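Local coordinates for protein virulence factor (PDB 2W3Y) that acts as a virulence factor of a Drosophila-infecting bacterium, is S-palmitoylated and binds to lipid vesicles, at residues 186-191 and 225-230; 46-51 and 175-180. One frame throughout, in Å; residues are numbered along the deposited sequence.

Interaction 1: 186-191 and 225-230; sequences FYKPRF and GGTFRI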
ATOM      1  N   PHE A 186      10.695 -16.611  -8.056  1.00 26.34           N
ATOM      2  CA  PHE A 186      11.086 -15.258  -8.384  1.00 26.55           C
ATOM      3  C   PHE A 186      10.657 -14.282  -7.280  1.00 26.39           C
ATOM      4  O   PHE A 186       9.736 -14.566  -6.486  1.00 25.60           O
ATOM      5  CB  PHE A 186      10.515 -14.830  -9.749  1.00 27.28           C
ATOM      6  CG  PHE A 186       9.009 -14.839  -9.805  1.00 28.41           C
ATOM      7  CD1 PHE A 186       8.273 -13.755  -9.324  1.00 28.83           C
ATOM      8  CD2 PHE A 186       8.325 -15.938 -10.319  1.00 29.61           C
ATOM      9  CE1 PHE A 186       6.890 -13.762  -9.369  1.00 28.19           C
ATOM     10  CE2 PHE A 186       6.928 -15.956 -10.367  1.00 28.76           C
ATOM     11  CZ  PHE A 186       6.214 -14.859  -9.882  1.00 28.91           C
ATOM     12  N   TYR A 187      11.340 -13.144  -7.233  1.00 26.14           N
ATOM     13  CA  TYR A 187      10.938 -12.034  -6.380  1.00 26.28           C
ATOM     14  C   TYR A 187      10.375 -10.880  -7.227  1.00 26.46           C
ATOM     15  O   TYR A 187      11.071 -10.327  -8.091  1.00 26.70           O
ATOM     16  CB  TYR A 187      12.099 -11.610  -5.460  1.00 26.17           C
ATOM     17  CG  TYR A 187      11.877 -10.335  -4.680  1.00 27.00           C
ATOM     18  CD1 TYR A 187      10.709 -10.131  -3.926  1.00 25.63           C
ATOM     19  CD2 TYR A 187      12.844  -9.327  -4.691  1.00 25.50           C
ATOM     20  CE1 TYR A 187      10.520  -8.948  -3.212  1.00 27.87           C
ATOM     21  CE2 TYR A 187      12.666  -8.155  -3.984  1.00 25.44           C
ATOM     22  CZ  TYR A 187      11.506  -7.965  -3.246  1.00 27.09           C
ATOM     23  OH  TYR A 187      11.335  -6.793  -2.539  1.00 27.53           O
ATOM     24  N   LYS A 188       9.094 -10.552  -6.999  1.00 25.64           N
ATOM     25  CA  LYS A 188       8.469  -9.385  -7.621  1.00 25.27           C
ATOM     26  C   LYS A 188       8.046  -8.367  -6.556  1.00 24.89           C
ATOM     27  O   LYS A 188       7.118  -8.628  -5.788  1.00 24.02           O
ATOM     28  CB  LYS A 188       7.261  -9.801  -8.483  1.00 25.14           C
ATOM     29  CG  LYS A 188       6.643  -8.664  -9.315  1.00 25.34           C
ATOM     30  CD  LYS A 188       5.270  -9.042  -9.908  1.00 26.39           C
ATOM     31  CE  LYS A 188       5.369 -10.150 -10.959  1.00 27.71           C
ATOM     32  NZ  LYS A 188       6.273  -9.802 -12.106  1.00 29.54           N
ATOM     33  N   PRO A 189       8.765  -7.226  -6.460  1.00 25.25           N
ATOM     34  CA  PRO A 189       8.285  -6.163  -5.582  1.00 24.83           C
ATOM     35  C   PRO A 189       7.350  -5.172  -6.289  1.00 24.56           C
ATOM     36  O   PRO A 189       7.718  -4.612  -7.330  1.00 24.66           O
ATOM     37  CB  PRO A 189       9.569  -5.469  -5.136  1.00 24.90           C
ATOM     38  CG  PRO A 189      10.550  -5.689  -6.271  1.00 25.79           C
ATOM     39  CD  PRO A 189      10.073  -6.894  -7.070  1.00 25.32           C
ATOM     40  N   ARG A 190       6.161  -4.956  -5.721  1.00 24.57           N
ATOM     41  CA  ARG A 190       5.175  -3.999  -6.300  1.00 24.97           C
ATOM     42  C   ARG A 190       4.829  -2.840  -5.350  1.00 24.48           C
ATOM     43  O   ARG A 190       4.684  -3.054  -4.132  1.00 23.95           O
ATOM     44  CB  ARG A 190       3.877  -4.724  -6.671  1.00 24.58           C
ATOM     45  CG  ARG A 190       3.980  -5.755  -7.781  1.00 26.06           C
ATOM     46  CD  ARG A 190       2.629  -6.496  -7.977  1.00 26.63           C
ATOM     47  NE  ARG A 190       2.422  -7.608  -7.026  1.00 31.46           N
ATOM     48  CZ  ARG A 190       1.228  -8.090  -6.655  1.00 32.59           C
ATOM     49  NH1 ARG A 190       0.110  -7.563  -7.152  1.00 35.02           N
ATOM     50  NH2 ARG A 190       1.140  -9.101  -5.781  1.00 29.58           N
ATOM     51  N   PHE A 191       4.690  -1.637  -5.930  1.00 23.34           N
ATOM     52  CA  PHE A 191       4.245  -0.411  -5.280  1.00 23.31           C
ATOM     53  C   PHE A 191       2.792  -0.171  -5.735  1.00 23.02           C
ATOM     54  O   PHE A 191       2.518  -0.101  -6.939  1.00 22.56           O
ATOM     55  CB  PHE A 191       5.166   0.744  -5.715  1.00 23.65           C
ATOM     56  CG  PHE A 191       4.723   2.125  -5.276  1.00 24.68           C
ATOM     57  CD1 PHE A 191       5.140   2.665  -4.066  1.00 26.94           C
ATOM     58  CD2 PHE A 191       3.935   2.921  -6.119  1.00 27.00           C
ATOM     59  CE1 PHE A 191       4.749   3.971  -3.690  1.00 27.96           C
ATOM     60  CE2 PHE A 191       3.542   4.204  -5.749  1.00 26.17           C
ATOM     61  CZ  PHE A 191       3.943   4.732  -4.540  1.00 25.89           C
ATOM     62  N   GLY A 225      -0.160   1.733  -9.685  1.00 23.68           N
ATOM     63  CA  GLY A 225       0.985   0.980  -9.200  1.00 24.53           C
ATOM     64  C   GLY A 225       1.923   0.485 -10.276  1.00 24.94           C
ATOM     65  O   GLY A 225       1.690   0.681 -11.471  1.00 25.26           O
ATOM     66  N   GLY A 226       2.999  -0.168  -9.842  1.00 24.65           N
ATOM     67  CA  GLY A 226       3.949  -0.756 -10.764  1.00 24.69           C
ATOM     68  C   GLY A 226       4.866  -1.718 -10.055  1.00 24.11           C
ATOM     69  O   GLY A 226       4.816  -1.850  -8.833  1.00 23.54           O
ATOM     70  N   THR A 227       5.698  -2.388 -10.839  1.00 24.64           N
ATOM     71  CA  THR A 227       6.695  -3.335 -10.344  1.00 24.54           C
ATOM     72  C   THR A 227       8.035  -2.603 -10.283  1.00 25.19           C
ATOM     73  O   THR A 227       8.426  -1.959 -11.254  1.00 25.12           O
ATOM     74  CB  THR A 227       6.803  -4.530 -11.308  1.00 24.34           C
ATOM     75  OG1 THR A 227       5.524  -5.174 -11.430  1.00 24.07           O
ATOM     76  CG2 THR A 227       7.846  -5.561 -10.839  1.00 23.84           C
ATOM     77  N   PHE A 228       8.737  -2.689  -9.150  1.00 25.96           N
ATOM     78  CA  PHE A 228      10.050  -2.056  -9.043  1.00 26.92           C
ATOM     79  C   PHE A 228      11.136  -2.787  -9.833  1.00 27.50           C
ATOM     80  O   PHE A 228      11.158  -4.006  -9.893  1.00 26.68           O
ATOM     81  CB  PHE A 228      10.492  -1.879  -7.583  1.00 26.92           C
ATOM     82  CG  PHE A 228      11.797  -1.134  -7.436  1.00 27.91           C
ATOM     83  CD1 PHE A 228      11.884   0.213  -7.769  1.00 28.39           C
ATOM     84  CD2 PHE A 228      12.942  -1.785  -6.970  1.00 27.58           C
ATOM     85  CE1 PHE A 228      13.082   0.903  -7.643  1.00 29.19           C
ATOM     86  CE2 PHE A 228      14.140  -1.097  -6.835  1.00 26.57           C
ATOM     87  CZ  PHE A 228      14.215   0.235  -7.169  1.00 27.89           C
ATOM     88  N   ARG A 229      12.036  -2.001 -10.424  1.00 28.79           N
ATOM     89  CA  ARG A 229      13.162  -2.508 -11.202  1.00 29.98           C
ATOM     90  C   ARG A 229      14.271  -2.993 -10.270  1.00 30.42           C
ATOM     91  O   ARG A 229      15.364  -2.415 -10.231  1.00 30.25           O
ATOM     92  CB  ARG A 229      13.687  -1.410 -12.131  1.00 29.81           C
ATOM     93  CG  ARG A 229      12.702  -0.948 -13.175  1.00 32.30           C
ATOM     94  CD  ARG A 229      13.425  -0.297 -14.333  1.00 37.41           C
ATOM     95  NE  ARG A 229      13.346   1.153 -14.300  1.00 42.00           N
ATOM     96  CZ  ARG A 229      14.181   1.968 -14.936  1.00 42.54           C
ATOM     97  NH1 ARG A 229      15.195   1.491 -15.640  1.00 43.19           N
ATOM     98  NH2 ARG A 229      14.008   3.273 -14.841  1.00 44.01           N
ATOM     99  N   ILE A 230      13.986  -4.057  -9.525  1.00 31.18           N
ATOM    100  CA  ILE A 230      14.922  -4.574  -8.510  1.00 32.52           C
ATOM    101  C   ILE A 230      16.206  -5.174  -9.120  1.00 33.97           C
ATOM    102  O   ILE A 230      17.294  -5.073  -8.531  1.00 34.51           O
ATOM    103  CB  ILE A 230      14.211  -5.582  -7.542  1.00 32.00           C
ATOM    104  CG1 ILE A 230      15.057  -5.867  -6.298  1.00 31.96           C
ATOM    105  CG2 ILE A 230      13.797  -6.867  -8.266  1.00 30.89           C
ATOM    106  CD1 ILE A 230      15.170  -4.700  -5.320  1.00 33.51           C
TER
HETATM  107  O   HOH W   1       5.371  -7.273 -13.224  1.00 38.04           O
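F191 and G226 face each other as an antiparallel hydrogen-bonded pair: F191 N gives to G226 O at 2.9 Å, and G226 N returns a bond to F191 O. The next rung passes from F228 N to P189 O at 2.8 Å, with an N-H...O angle of 160°. Between them R190 and T227 form the non-hydrogen-bonded pair, where the CA hydrogens of R190 and T227 make close contacts with G226 O and P189 O. G225, with no side chain, lies beside F191 O.

On the face carrying T227, one water links K188 NZ, which donates to it at 2.9 Å, to T227 OG1. Nearer the backbone, K188 CG meets T227 CG2 at 3.7 Å, the two side chains crossing at about a right angle. The guanidinium of R190 turns away instead, to a salt bridge with D176.

The other side is largely apolar. P189 CG touches I230 CB at 3.9 Å, and P189 CD sits over the centre of the Y187 ring, whose OH bonds to H175. I230 CG1, anti to its backbone N (chi1 -166°), reaches Y187 CE2 at 4.0 Å. Helices 57-81 and 91-105 pack against this side.

Register is thus set by the three backbone bonds; the polar side-chain link on the T227 face runs through water, while the opposite face contributes packing of P189, I230 and Y187.

Interaction 2: 46-51 and 175-180; sequences TYQFNE and HDLFQD
Q48 and H175 pair in parallel, with F49 and D176 beside them. The backbone ladder runs H175 N to Y47 O, F49 N to H175 O and L177 N to F49 O, the last a longer bond of 3.2 Å. On the face carrying Q48, its extended side chain crosses L177, bringing NE2 to 3.6 Å from L177 CD1, while T46 CG2 lies 3.8 Å from H175 CD2. On the opposite face the F49 ring and the D176 carboxylate run side by side in the same direction, their planes 32° apart; D176 OD1 meets the ring edge in its plane, 3.4 Å from F49 CD2. F49 CB also packs against F178 CZ at 3.8 Å.

N50 closes the end of the pairing. Its ND2 donates to L177 O at 3.2 Å, and the amide stands nearly perpendicular to the F178 ring; V269 O takes a second bond from ND2. Q48 NE2 bonds to N50 O at 3.0 Å, tying the turn back to the strand, and Q48 OE1 is held by R64. D176 OD1 also bonds to T174 OG1, while OD2 is held by Y275 OH and R190 NE; together these position the carboxylate.

Helix 57-81 covers the Q48 and L177 side through V60, and helix 125-134 meets F49 and Y47 through I130. Strand 262-266 bonds to the other edge of strand 40-49, and strand 185-198 flanks strand 166-179, making both strands interior members of the mixed sheet.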
ATOM      1  N   THR A  46       2.869  -3.379   4.434  1.00 20.89           N
ATOM      2  CA  THR A  46       3.916  -4.117   3.710  1.00 21.15           C
ATOM      3  C   THR A  46       3.600  -5.606   3.779  1.00 21.29           C
ATOM      4  O   THR A  46       3.632  -6.218   4.860  1.00 20.03           O
ATOM      5  CB  THR A  46       5.327  -3.874   4.305  1.00 21.95           C
ATOM      6  OG1 THR A  46       5.585  -2.472   4.377  1.00 21.98           O
ATOM      7  CG2 THR A  46       6.413  -4.512   3.416  1.00 20.76           C
ATOM      8  N   TYR A  47       3.255  -6.188   2.632  1.00 21.65           N
ATOM      9  CA  TYR A  47       2.909  -7.600   2.599  1.00 21.98           C
ATOM     10  C   TYR A  47       3.995  -8.384   1.900  1.00 22.33           C
ATOM     11  O   TYR A  47       4.341  -8.103   0.752  1.00 22.93           O
ATOM     12  CB  TYR A  47       1.590  -7.851   1.877  1.00 22.23           C
ATOM     13  CG  TYR A  47       0.400  -7.116   2.455  1.00 22.26           C
ATOM     14  CD1 TYR A  47       0.249  -6.961   3.838  1.00 23.18           C
ATOM     15  CD2 TYR A  47      -0.586  -6.585   1.616  1.00 22.92           C
ATOM     16  CE1 TYR A  47      -0.844  -6.272   4.379  1.00 22.83           C
ATOM     17  CE2 TYR A  47      -1.696  -5.906   2.151  1.00 22.60           C
ATOM     18  CZ  TYR A  47      -1.816  -5.762   3.534  1.00 22.23           C
ATOM     19  OH  TYR A  47      -2.900  -5.102   4.083  1.00 20.72           O
ATOM     20  N   GLN A  48       4.523  -9.377   2.589  1.00 21.40           N
ATOM     21  CA  GLN A  48       5.401 -10.332   1.932  1.00 20.88           C
ATOM     22  C   GLN A  48       4.702 -11.670   1.829  1.00 20.47           C
ATOM     23  O   GLN A  48       4.212 -12.192   2.828  1.00 21.02           O
ATOM     24  CB  GLN A  48       6.733 -10.462   2.666  1.00 19.93           C
ATOM     25  CG  GLN A  48       7.678 -11.415   1.936  1.00 20.71           C
ATOM     26  CD  GLN A  48       9.018 -11.575   2.622  1.00 22.21           C
ATOM     27  OE1 GLN A  48       9.504 -10.661   3.295  1.00 21.32           O
ATOM     28  NE2 GLN A  48       9.625 -12.749   2.456  1.00 20.82           N
ATOM     29  N   PHE A  49       4.653 -12.220   0.621  1.00 20.84           N
ATOM     30  CA  PHE A  49       3.994 -13.493   0.393  1.00 21.46           C
ATOM     31  C   PHE A  49       5.029 -14.595   0.270  1.00 21.95           C
ATOM     32  O   PHE A  49       5.723 -14.683  -0.737  1.00 22.33           O
ATOM     33  CB  PHE A  49       3.082 -13.440  -0.846  1.00 21.01           C
ATOM     34  CG  PHE A  49       2.024 -12.387  -0.758  1.00 20.76           C
ATOM     35  CD1 PHE A  49       1.079 -12.409   0.275  1.00 20.30           C
ATOM     36  CD2 PHE A  49       1.988 -11.346  -1.688  1.00 23.87           C
ATOM     37  CE1 PHE A  49       0.084 -11.413   0.367  1.00 21.72           C
ATOM     38  CE2 PHE A  49       1.009 -10.354  -1.605  1.00 23.93           C
ATOM     39  CZ  PHE A  49       0.061 -10.385  -0.581  1.00 22.04           C
ATOM     40  N   ASN A  50       5.123 -15.399   1.333  1.00 23.15           N
ATOM     41  CA  ASN A  50       6.079 -16.514   1.474  1.00 23.78           C
ATOM     42  C   ASN A  50       7.487 -16.071   1.830  1.00 24.45           C
ATOM     43  O   ASN A  50       7.952 -15.040   1.372  1.00 23.51           O
ATOM     44  CB  ASN A  50       6.101 -17.406   0.222  1.00 24.13           C
ATOM     45  CG  ASN A  50       4.752 -18.018  -0.084  1.00 23.75           C
ATOM     46  OD1 ASN A  50       4.066 -18.503   0.812  1.00 23.76           O
ATOM     47  ND2 ASN A  50       4.369 -18.008  -1.362  1.00 23.27           N
ATOM     48  N   GLU A  51       8.153 -16.868   2.664  1.00 25.91           N
ATOM     49  CA  GLU A  51       9.567 -16.671   2.957  1.00 27.76           C
ATOM     50  C   GLU A  51      10.365 -16.879   1.679  1.00 28.29           C
ATOM     51  O   GLU A  51      10.021 -17.730   0.855  1.00 28.64           O
ATOM     52  CB  GLU A  51      10.043 -17.640   4.048  1.00 28.14           C
ATOM     53  CG  GLU A  51       9.546 -17.310   5.470  1.00 29.94           C
ATOM     54  CD  GLU A  51      10.434 -16.301   6.203  1.00 33.79           C
ATOM     55  OE1 GLU A  51      11.444 -15.830   5.618  1.00 35.61           O
ATOM     56  OE2 GLU A  51      10.119 -15.964   7.372  1.00 35.92           O
ATOM     57  N   HIS A 175       5.492  -8.097  -1.761  1.00 20.90           N
ATOM     58  CA  HIS A 175       6.789  -8.704  -2.012  1.00 20.93           C
ATOM     59  C   HIS A 175       6.497 -10.173  -2.287  1.00 21.46           C
ATOM     60  O   HIS A 175       6.270 -10.964  -1.363  1.00 21.72           O
ATOM     61  CB  HIS A 175       7.756  -8.384  -0.831  1.00 19.82           C
ATOM     62  CG  HIS A 175       7.939  -6.911  -0.633  1.00 19.37           C
ATOM     63  ND1 HIS A 175       8.926  -6.190  -1.273  1.00 17.56           N
ATOM     64  CD2 HIS A 175       7.161  -5.999   0.001  1.00 18.28           C
ATOM     65  CE1 HIS A 175       8.790  -4.911  -0.986  1.00 20.11           C
ATOM     66  NE2 HIS A 175       7.718  -4.765  -0.225  1.00 20.30           N
ATOM     67  N   ASP A 176       6.392 -10.489  -3.584  1.00 22.01           N
ATOM     68  CA  ASP A 176       5.930 -11.789  -4.062  1.00 22.56           C
ATOM     69  C   ASP A 176       7.079 -12.756  -4.245  1.00 22.66           C
ATOM     70  O   ASP A 176       7.984 -12.492  -5.024  1.00 22.39           O
ATOM     71  CB  ASP A 176       5.232 -11.701  -5.432  1.00 22.42           C
ATOM     72  CG  ASP A 176       4.144 -10.647  -5.497  1.00 23.82           C
ATOM     73  OD1 ASP A 176       3.621 -10.219  -4.447  1.00 25.08           O
ATOM     74  OD2 ASP A 176       3.830 -10.245  -6.633  1.00 26.08           O
ATOM     75  N   LEU A 177       7.003 -13.888  -3.549  1.00 22.86           N
ATOM     76  CA  LEU A 177       7.958 -14.997  -3.724  1.00 23.66           C
ATOM     77  C   LEU A 177       7.193 -16.220  -4.167  1.00 23.59           C
ATOM     78  O   LEU A 177       6.733 -17.001  -3.347  1.00 24.35           O
ATOM     79  CB  LEU A 177       8.736 -15.254  -2.422  1.00 23.23           C
ATOM     80  CG  LEU A 177       9.590 -13.999  -2.310  1.00 25.23           C
ATOM     81  CD1 LEU A 177       9.317 -13.151  -1.067  1.00 23.05           C
ATOM     82  CD2 LEU A 177      11.065 -14.242  -2.643  1.00 23.62           C
ATOM     83  N   PHE A 178       7.027 -16.343  -5.478  1.00 24.35           N
ATOM     84  CA  PHE A 178       6.197 -17.362  -6.084  1.00 25.30           C
ATOM     85  C   PHE A 178       7.012 -18.101  -7.137  1.00 26.64           C
ATOM     86  O   PHE A 178       7.997 -17.566  -7.668  1.00 26.41           O
ATOM     87  CB  PHE A 178       4.992 -16.722  -6.806  1.00 24.91           C
ATOM     88  CG  PHE A 178       3.987 -16.059  -5.892  1.00 24.15           C
ATOM     89  CD1 PHE A 178       3.485 -16.726  -4.764  1.00 23.95           C
ATOM     90  CD2 PHE A 178       3.512 -14.785  -6.183  1.00 25.37           C
ATOM     91  CE1 PHE A 178       2.542 -16.119  -3.926  1.00 23.02           C
ATOM     92  CE2 PHE A 178       2.565 -14.170  -5.354  1.00 23.09           C
ATOM     93  CZ  PHE A 178       2.087 -14.841  -4.220  1.00 24.37           C
ATOM     94  N   GLN A 179       6.560 -19.301  -7.478  1.00 28.69           N
ATOM     95  CA  GLN A 179       7.170 -20.110  -8.536  1.00 30.89           C
ATOM     96  C   GLN A 179       6.723 -19.700  -9.936  1.00 31.96           C
ATOM     97  O   GLN A 179       5.513 -19.552 -10.191  1.00 32.64           O
ATOM     98  CB  GLN A 179       6.805 -21.576  -8.340  1.00 31.23           C
ATOM     99  CG  GLN A 179       7.558 -22.293  -7.261  1.00 33.57           C
ATOM    100  CD  GLN A 179       7.003 -23.685  -7.031  1.00 36.83           C
ATOM    101  OE1 GLN A 179       7.238 -24.595  -7.823  1.00 40.03           O
ATOM    102  NE2 GLN A 179       6.240 -23.850  -5.955  1.00 37.69           N
ATOM    103  N   ASP A 180       7.683 -19.532 -10.847  1.00 32.46           N
ATOM    104  CA  ASP A 180       7.370 -19.479 -12.286  1.00 33.38           C
ATOM    105  C   ASP A 180       6.919 -20.857 -12.810  1.00 33.74           C
ATOM    106  O   ASP A 180       6.828 -21.817 -12.037  1.00 34.06           O
ATOM    107  CB  ASP A 180       8.518 -18.858 -13.118  1.00 33.29           C
ATOM    108  CG  ASP A 180       9.796 -19.729 -13.179  1.00 33.31           C
ATOM    109  OD1 ASP A 180       9.743 -20.971 -13.033  1.00 29.89           O
ATOM    110  OD2 ASP A 180      10.876 -19.137 -13.406  1.00 33.67           O
TER

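Overall arrangement
Interactions 1 and 2 lie 11 Å apart, centre to centre, in one mixed sheet, joined because strands 166-179 and 185-198 are antiparallel neighbours that follow each other in the chain. The sheet order across them is therefore 40-49, 166-179, 185-198, 214-228. Besides the backbone bond from F186 N to F178 O at 2.9 Å, the side chains of the two contacts meet directly: Y187 OH and H175 ND1 are 2.8 Å apart, a probable hydrogen bond, and the salt bridge of R190 NE with D176 OD2 adds a charged link. The bound palmitic acid is nearer interaction 2, about 6 Å from the side chain of Y47, against about 10 Å from that of R190 in interaction 1.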